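Local coordinates for protein hydrolase, haloacid dehalogenase-like family (Porphyromonas gingivalis, PDB 2I6X) that probably acts as a hydrolase of the haloacid dehalogenase (HAD) superfamily, although its natural substrate is not established, at residues Val180-Ala183 / Glu184-Gly187; Gly147-Lys150 / Pro151-Asp154. All coordinates share one frame; numbering follows the deposited sequence. Where two conformers were deposited one is given.

Contact 1: Val180-Ala183 / Glu184-Gly187; sequences VATA and ERLG
The C-terminal turn of helix 177-185, closed by a Schellman motif, brings Leu186 alongside Thr182 one turn earlier. The backbone runs in i to i+4 bonds: Glu184 N reaches Val180 O at 2.9 Å and nearly straight, while Leu186 N reaches Thr182 O at 3.1 Å on a more bent path. After Leu186 the chain turns to a phi of 101° at Gly187, a positive value that glycine, without a CB, adopts without strain; Gly187 N bonds to Glu184 O at 3.1 Å. Thr182 serves two environments. Its CG2 stands anti to the backbone N and meets Leu186 CD1 at 4.0 Å, the two side chains pointing the same way. Its OG1, beside the backbone N instead, bonds to Pro151 O and weakly to Ala178 O, so this buried hydroxyl is satisfied. Arg185 NH2 lies near OG1 at too poor an angle for a bond, and as Arg185 has a second conformer its guanidinium is only doubtfully placed. Glu184 lays its CG 3.5 Å from Val180 O before its carboxylate leads off to Thr190. Ala183, small enough to be covered closely, faces Phe156, Phe188 and Thr190. Thr182 and Leu186 rest with it on Phe156 of helix 153-163, while Val180 reaches Thr190 on strand 189-191, the next strand of this beta-alpha-beta unit.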
ATOM      1  N   VAL A 180       0.366  -3.928 -11.768  1.00 61.47           N
ATOM      2  CA  VAL A 180       1.040  -5.033 -12.461  1.00 61.00           C
ATOM      3  C   VAL A 180       1.333  -4.761 -13.935  1.00 61.15           C
ATOM      4  O   VAL A 180       2.464  -4.973 -14.409  1.00 62.00           O
ATOM      5  CB  VAL A 180       0.228  -6.360 -12.298  1.00 60.96           C
ATOM      6  CG1 VAL A 180       0.693  -7.420 -13.259  1.00 58.78           C
ATOM      7  CG2 VAL A 180       0.309  -6.840 -10.884  1.00 59.67           C
ATOM      8  N   ALA A 181       0.329  -4.302 -14.674  1.00 61.38           N
ATOM      9  CA  ALA A 181       0.526  -3.923 -16.088  1.00 61.88           C
ATOM     10  C   ALA A 181       1.664  -2.891 -16.266  1.00 62.05           C
ATOM     11  O   ALA A 181       2.462  -3.000 -17.185  1.00 62.62           O
ATOM     12  CB  ALA A 181      -0.779  -3.398 -16.694  1.00 61.59           C
ATOM     13  N   THR A 182       1.753  -1.909 -15.375  1.00 62.41           N
ATOM     14  CA  THR A 182       2.831  -0.916 -15.470  1.00 62.31           C
ATOM     15  C   THR A 182       4.188  -1.533 -15.155  1.00 61.97           C
ATOM     16  O   THR A 182       5.180  -1.201 -15.812  1.00 61.56           O
ATOM     17  CB  THR A 182       2.565   0.328 -14.563  1.00 62.79           C
ATOM     18  OG1 THR A 182       1.395   1.008 -15.024  1.00 64.99           O
ATOM     19  CG2 THR A 182       3.731   1.295 -14.576  1.00 60.81           C
ATOM     20  N   ALA A 183       4.242  -2.420 -14.161  1.00 61.95           N
ATOM     21  CA  ALA A 183       5.519  -3.082 -13.832  1.00 62.42           C
ATOM     22  C   ALA A 183       6.002  -4.016 -14.954  1.00 62.69           C
ATOM     23  O   ALA A 183       7.210  -4.064 -15.256  1.00 62.75           O
ATOM     24  CB  ALA A 183       5.451  -3.803 -12.517  1.00 62.28           C
ATOM     25  N   GLU A 184       5.064  -4.720 -15.589  1.00 62.55           N
ATOM     26  CA  GLU A 184       5.376  -5.500 -16.805  1.00 62.62           C
ATOM     27  C   GLU A 184       5.985  -4.650 -17.912  1.00 62.11           C
ATOM     28  O   GLU A 184       6.971  -5.032 -18.514  1.00 61.84           O
ATOM     29  CB  GLU A 184       4.125  -6.205 -17.346  1.00 62.80           C
ATOM     30  CG  GLU A 184       3.720  -7.445 -16.522  1.00 64.15           C
ATOM     31  CD  GLU A 184       4.700  -8.635 -16.659  1.00 67.58           C
ATOM     32  OE1 GLU A 184       5.536  -8.675 -17.627  1.00 68.19           O
ATOM     33  OE2 GLU A 184       4.615  -9.547 -15.794  1.00 66.92           O
ATOM     34  N   ARG A 185       5.378  -3.493 -18.149  0.50 61.94           N
ATOM     35  CA  ARG A 185       5.762  -2.559 -19.198  0.50 61.57           C
ATOM     36  C   ARG A 185       7.217  -2.092 -18.972  0.50 61.57           C
ATOM     37  O   ARG A 185       7.993  -1.947 -19.911  0.50 61.46           O
ATOM     38  CB  ARG A 185       4.820  -1.368 -19.077  0.50 61.75           C
ATOM     39  CG  ARG A 185       4.089  -0.907 -20.300  0.50 60.69           C
ATOM     40  CD  ARG A 185       2.985   0.038 -19.813  0.50 58.84           C
ATOM     41  NE  ARG A 185       1.613  -0.457 -20.008  0.50 55.31           N
ATOM     42  CZ  ARG A 185       0.608  -0.300 -19.139  0.50 55.33           C
ATOM     43  NH1 ARG A 185      -0.600  -0.785 -19.430  0.50 56.05           N
ATOM     44  NH2 ARG A 185       0.791   0.294 -17.964  0.50 48.47           N
ATOM     45  N   LEU A 186       7.568  -1.892 -17.702  1.00 61.35           N
ATOM     46  CA  LEU A 186       8.883  -1.464 -17.292  1.00 61.30           C
ATOM     47  C   LEU A 186       9.934  -2.578 -17.173  1.00 61.01           C
ATOM     48  O   LEU A 186      11.103  -2.287 -16.895  1.00 61.01           O
ATOM     49  CB  LEU A 186       8.754  -0.669 -15.969  1.00 60.83           C
ATOM     50  CG  LEU A 186       8.014   0.660 -16.187  1.00 59.49           C
ATOM     51  CD1 LEU A 186       7.763   1.337 -14.858  1.00 58.09           C
ATOM     52  CD2 LEU A 186       8.752   1.594 -17.201  1.00 56.07           C
ATOM     53  N   GLY A 187       9.521  -3.838 -17.341  1.00 60.50           N
ATOM     54  CA  GLY A 187      10.452  -4.954 -17.364  1.00 60.00           C
ATOM     55  C   GLY A 187      10.549  -5.769 -16.079  1.00 60.80           C
ATOM     56  O   GLY A 187      11.397  -6.667 -15.996  1.00 60.73           O
TER

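Contact 2: Gly147-Lys150 / Pro151-Asp154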
ATOM      1  N   GLY A 147       4.572  12.315  -3.586  1.00 65.94           N
ATOM      2  CA  GLY A 147       3.783  13.106  -4.504  1.00 65.04           C
ATOM      3  C   GLY A 147       3.519  12.385  -5.827  1.00 65.28           C
ATOM      4  O   GLY A 147       3.347  13.042  -6.848  1.00 64.98           O
ATOM      5  N   LYS A 148       3.501  11.046  -5.824  1.00 64.44           N
ATOM      6  CA  LYS A 148       3.229  10.277  -7.046  1.00 64.51           C
ATOM      7  C   LYS A 148       2.433   9.034  -6.654  1.00 65.05           C
ATOM      8  O   LYS A 148       2.364   8.685  -5.472  1.00 65.61           O
ATOM      9  CB  LYS A 148       4.513   9.841  -7.778  1.00 64.29           C
ATOM     10  CG  LYS A 148       5.573  10.902  -8.021  1.00 64.38           C
ATOM     11  CD  LYS A 148       6.819  10.277  -8.597  1.00 64.00           C
ATOM     12  CE  LYS A 148       7.648  11.303  -9.372  1.00 66.10           C
ATOM     13  NZ  LYS A 148       8.652  12.042  -8.568  1.00 65.58           N
ATOM     14  N   TYR A 149       1.838   8.361  -7.634  1.00 64.40           N
ATOM     15  CA  TYR A 149       0.947   7.246  -7.327  1.00 64.69           C
ATOM     16  C   TYR A 149       0.951   6.274  -8.456  1.00 64.07           C
ATOM     17  O   TYR A 149       1.042   6.652  -9.603  1.00 64.85           O
ATOM     18  CB  TYR A 149      -0.502   7.717  -7.013  1.00 64.56           C
ATOM     19  CG  TYR A 149      -1.131   8.590  -8.090  1.00 65.51           C
ATOM     20  CD1 TYR A 149      -0.851   9.981  -8.154  1.00 65.69           C
ATOM     21  CD2 TYR A 149      -1.994   8.049  -9.050  1.00 63.78           C
ATOM     22  CE1 TYR A 149      -1.409  10.799  -9.146  1.00 64.03           C
ATOM     23  CE2 TYR A 149      -2.551   8.873 -10.066  1.00 64.95           C
ATOM     24  CZ  TYR A 149      -2.254  10.239 -10.092  1.00 65.22           C
ATOM     25  OH  TYR A 149      -2.804  11.058 -11.074  1.00 68.57           O
ATOM     26  N   LYS A 150       0.852   5.007  -8.112  1.00 64.74           N
ATOM     27  CA  LYS A 150       0.598   3.959  -9.082  1.00 64.61           C
ATOM     28  C   LYS A 150      -0.808   4.183  -9.643  1.00 64.38           C
ATOM     29  O   LYS A 150      -1.682   4.645  -8.925  1.00 64.39           O
ATOM     30  CB  LYS A 150       0.662   2.607  -8.399  1.00 63.98           C
ATOM     31  CG  LYS A 150       2.009   2.289  -7.821  1.00 64.08           C
ATOM     32  CD  LYS A 150       2.039   0.884  -7.180  1.00 61.38           C
ATOM     33  CE  LYS A 150       1.307   0.900  -5.861  1.00 61.19           C
ATOM     34  NZ  LYS A 150       1.234  -0.454  -5.284  1.00 63.06           N
ATOM     35  N   PRO A 151      -1.032   3.813 -10.908  1.00 64.26           N
ATOM     36  CA  PRO A 151      -0.090   3.094 -11.783  1.00 64.71           C
ATOM     37  C   PRO A 151       0.819   3.933 -12.692  1.00 64.23           C
ATOM     38  O   PRO A 151       1.318   3.426 -13.683  1.00 63.75           O
ATOM     39  CB  PRO A 151      -1.030   2.217 -12.636  1.00 64.99           C
ATOM     40  CG  PRO A 151      -2.335   3.032 -12.719  1.00 64.22           C
ATOM     41  CD  PRO A 151      -2.323   4.047 -11.576  1.00 64.06           C
ATOM     42  N   ASN A 152       1.042   5.200 -12.374  1.00 64.66           N
ATOM     43  CA  ASN A 152       1.924   6.015 -13.205  1.00 64.16           C
ATOM     44  C   ASN A 152       3.328   5.455 -13.138  1.00 63.87           C
ATOM     45  O   ASN A 152       3.746   4.932 -12.094  1.00 63.13           O
ATOM     46  CB  ASN A 152       1.938   7.459 -12.736  1.00 64.57           C
ATOM     47  CG  ASN A 152       0.589   8.121 -12.850  1.00 66.99           C
ATOM     48  OD1 ASN A 152      -0.115   7.908 -13.824  1.00 69.34           O
ATOM     49  ND2 ASN A 152       0.220   8.935 -11.850  1.00 67.21           N
ATOM     50  N   GLU A 153       4.040   5.568 -14.254  1.00 63.44           N
ATOM     51  CA  GLU A 153       5.442   5.160 -14.349  1.00 64.20           C
ATOM     52  C   GLU A 153       6.364   6.003 -13.478  1.00 63.63           C
ATOM     53  O   GLU A 153       7.339   5.479 -12.947  1.00 64.04           O
ATOM     54  CB  GLU A 153       5.925   5.168 -15.818  1.00 63.80           C
ATOM     55  CG  GLU A 153       5.297   4.062 -16.626  1.00 65.02           C
ATOM     56  CD  GLU A 153       5.694   4.027 -18.073  1.00 67.63           C
ATOM     57  OE1 GLU A 153       6.607   4.777 -18.501  1.00 70.02           O
ATOM     58  OE2 GLU A 153       5.091   3.209 -18.807  1.00 70.00           O
ATOM     59  N   ASP A 154       6.055   7.286 -13.290  1.00 63.80           N
ATOM     60  CA  ASP A 154       6.944   8.124 -12.486  1.00 63.66           C
ATOM     61  C   ASP A 154       7.277   7.540 -11.110  1.00 63.23           C
ATOM     62  O   ASP A 154       8.424   7.609 -10.685  1.00 63.52           O
ATOM     63  CB  ASP A 154       6.576   9.626 -12.446  1.00 64.09           C
ATOM     64  CG  ASP A 154       5.171   9.930 -11.898  1.00 65.24           C
ATOM     65  OD1 ASP A 154       4.710  11.062 -12.209  1.00 67.94           O
ATOM     66  OD2 ASP A 154       4.536   9.117 -11.180  1.00 64.23           O
TER
HETATM   67  O   HOH W   1       2.099   9.784 -10.245  1.00 45.43           O
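Asn152 brings its amide nitrogen over one face of the Tyr149 ring, off-centre toward the rim, with ND2 3.3 Å from Tyr149 CE2. The amide and ring planes stand 62° apart, so the nitrogen approaches the ring without the two groups stacking. Tyr149 takes the less common first torsion, its CG between the backbone N and the carbonyl carbon (chi1 54°), which swings the ring so that one face, near its rim, lies against Asn152 ND2. The backbone ties the same pair: Asn152 N donates to a lone pair of Tyr149 O, in the carbonyl plane, at 3.1 Å. One water links three groups of this turn, accepting from Tyr149 N at 3.0 Å and from Asn152 ND2 at 2.6 Å, and donating to Asp154 OD2 at 2.7 Å. The short side chain of Asp154 holds its carboxylate back toward the loop, where the water can meet it.

Between these residues Lys150 and Pro151 are joined by a cis peptide, at the bend where the chain turns back into helix 153-163. In sequence and position this Lys-Pro pair is consistent with HAD motif III, whose lysine lies at the active site in relatives. Lys150 is buried and carries NZ to a salt bridge with Asp174 and a hydrogen bond to Leu110 O, a reach that suits a long, flexible chain.

Lys148 uses its length differently. Its methylenes pass obliquely over the Asp154 carboxylate, CB 3.5 Å from OD2, but the last torsion turns the ammonium aside. NZ remains 5.5 Å from Asp154 OD1 and pairs with Glu158, a turn further along helix 153-163.

How the contacts relate
Contact 1 is partly buried, with Thr182 and Ala183 enclosed, whereas contact 2 is a surface contact in which Lys150 alone is buried. The first ends helix 177-185; the second leads into helix 153-163, and the two helices pack together. Chemistry follows place: contact 1 relies on regular backbone bonds, with small and aliphatic side chains packed against its neighbours and Glu184 and Arg185 exposed, while contact 2 uses a water, an amide, an aromatic ring and lysine chains. Their centres lie 12 Å apart, yet the Thr182 hydroxyl ties them, and the methylene of Glu153 packs on Thr182 with CG to CG2 at 3.8 Å, next to Leu186.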